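Local coordinates for protein transcriptional regulator, TetR family (Cytophaga hutchinsonii, PDB 3EUP) that regulates transcription as a TetR-family protein, probably as a dimer that binds operator DNA through N-terminal helix-turn-helix domains and responds to a small ligand in its C-terminal domain, at the interface of chains A and B. Sequence-based numbering; all coordinates share one arbitrary frame. Chains: chain A/B, Transcriptional regulator, TetR family.

The interface of chains A and B. Residues chain A 110-111, 114-115, 170, 174; chain B 111, 115, 174.
A:Ile115 and B:Ile115 meet on the two-fold axis of an apolar helix-to-helix interface, probably the dimer interface usual for TetR C-terminal domains. Their side chains cross at about a right angle, and the methylenes A:Ile115 CG1 and B:Ile115 CG1 are 3.5 Å apart. In each isoleucine CG1 stands anti to the carbonyl carbon (chi1 -57°), and the terminal CD1 reaches onto the branch of a leucine of the partner chain, B:Leu111 for A:Ile115 and A:Leu111 for B:Ile115. The twin contacts A:Ile115 CD1 to B:Leu111 CG and B:Ile115 CD1 to A:Leu111 CG are tight, each 3.3 Å. The two leucines also approach one another tip to tip, A:Leu111 CD1 to B:Leu111 CD1 at 4.0 Å.

B:Leu174, from helix 158-179, wedges between two helices of chain A. Its CD2 methyl touches A:Leu111 CD1 and the aliphatic root of A:Glu170, B:Leu174 CD2 lying 3.4 Å from A:Glu170 CB. The other methyl, B:Leu174 CD1, rests on A:Thr114, 3.5 Å from A:Thr114 CB and close to CG2. No polar bond crosses this patch.

Within chain A, the A:Thr114 hydroxyl OG1, set beside its own backbone N, donates a hydrogen bond to the A:Leu110 carbonyl one turn back. A serine here would probably leave a gap beside B:Leu174 CD1 where the threonine methyl had packed. The A:Thr114 OG1 to A:Leu110 O bond is 2.7 Å long, its donor tilted 32° from the carbonyl plane.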
loop_
_atom_site.group_PDB
_atom_site.type_symbol
_atom_site.label_atom_id
_atom_site.label_comp_id
_atom_site.label_asym_id
_atom_site.label_seq_id
_atom_site.Cartn_x
_atom_site.Cartn_y
_atom_site.Cartn_z
ATOM N N LEU A 110 1.585 8.355 1.677
ATOM C CA LEU A 110 2.446 7.894 0.613
ATOM C C LEU A 110 1.809 6.648 0.005
ATOM O O LEU A 110 1.647 6.534 -1.222
ATOM C CB LEU A 110 3.846 7.657 1.175
ATOM C CG LEU A 110 4.918 6.990 0.363
ATOM C CD1 LEU A 110 6.249 7.081 1.146
ATOM C CD2 LEU A 110 4.505 5.559 0.085
ATOM N N LEU A 111 1.384 5.747 0.891
ATOM C CA LEU A 111 0.634 4.594 0.476
ATOM C C LEU A 111 -0.655 5.025 -0.201
ATOM O O LEU A 111 -0.941 4.588 -1.268
ATOM C CB LEU A 111 0.385 3.777 1.738
ATOM C CG LEU A 111 -0.159 2.403 1.739
ATOM C CD1 LEU A 111 0.660 1.430 0.855
ATOM C CD2 LEU A 111 -0.188 1.937 3.236
ATOM N N THR A 114 -0.025 6.949 -3.669
ATOM C CA THR A 114 0.559 6.126 -4.701
ATOM C C THR A 114 -0.523 5.240 -5.368
ATOM O O THR A 114 -0.542 5.117 -6.583
ATOM C CB THR A 114 1.693 5.178 -4.154
ATOM O OG1 THR A 114 2.748 5.957 -3.596
ATOM C CG2 THR A 114 2.278 4.297 -5.296
ATOM N N ILE A 115 -1.399 4.613 -4.589
ATOM C CA ILE A 115 -2.372 3.680 -5.137
ATOM C C ILE A 115 -3.356 4.416 -6.049
ATOM O O ILE A 115 -3.762 3.914 -7.116
ATOM C CB ILE A 115 -3.111 2.951 -3.967
ATOM C CG1 ILE A 115 -2.093 2.255 -3.084
ATOM C CG2 ILE A 115 -4.105 1.919 -4.501
ATOM C CD1 ILE A 115 -1.240 1.236 -3.787
ATOM N N GLU A 170 5.536 0.151 5.210
ATOM C CA GLU A 170 4.358 0.361 4.415
ATOM C C GLU A 170 3.497 -0.903 4.329
ATOM O O GLU A 170 2.295 -0.803 4.350
ATOM C CB GLU A 170 4.740 0.898 3.043
ATOM C CG GLU A 170 5.485 2.233 3.128
ATOM C CD GLU A 170 4.688 3.309 3.852
ATOM O OE1 GLU A 170 3.759 3.907 3.231
ATOM O OE2 GLU A 170 5.023 3.581 5.030
ATOM N N LEU A 174 -0.373 -1.571 5.638
ATOM C CA LEU A 174 -1.353 -2.190 4.742
ATOM C C LEU A 174 -2.114 -3.318 5.407
ATOM O O LEU A 174 -3.334 -3.378 5.323
ATOM C CB LEU A 174 -0.687 -2.715 3.467
ATOM C CG LEU A 174 -1.652 -3.441 2.518
ATOM C CD1 LEU A 174 -2.634 -2.454 1.934
ATOM C CD2 LEU A 174 -0.868 -4.187 1.405
ATOM N N LEU B 111 -3.769 -4.488 -2.495
ATOM C CA LEU B 111 -3.264 -3.158 -2.206
ATOM C C LEU B 111 -4.247 -2.038 -2.592
ATOM O O LEU B 111 -4.549 -1.142 -1.761
ATOM C CB LEU B 111 -1.935 -2.984 -2.933
ATOM C CG LEU B 111 -0.968 -1.857 -2.718
ATOM C CD1 LEU B 111 -0.603 -1.696 -1.287
ATOM C CD2 LEU B 111 0.347 -2.125 -3.555
ATOM N N ILE B 115 -6.504 0.388 0.358
ATOM C CA ILE B 115 -6.267 1.812 0.498
ATOM C C ILE B 115 -7.559 2.549 0.267
ATOM O O ILE B 115 -7.807 3.509 0.939
ATOM C CB ILE B 115 -5.164 2.296 -0.439
ATOM C CG1 ILE B 115 -3.899 1.529 -0.186
ATOM C CG2 ILE B 115 -4.837 3.793 -0.230
ATOM C CD1 ILE B 115 -3.333 1.612 1.219
ATOM N N LEU B 174 4.427 -1.341 -3.849
ATOM C CA LEU B 174 4.264 0.071 -3.563
ATOM C C LEU B 174 5.432 0.882 -4.075
ATOM O O LEU B 174 5.245 1.910 -4.718
ATOM C CB LEU B 174 4.093 0.319 -2.048
ATOM C CG LEU B 174 3.985 1.779 -1.594
ATOM C CD1 LEU B 174 2.786 2.449 -2.192
ATOM C CD2 LEU B 174 3.867 1.828 -0.119
#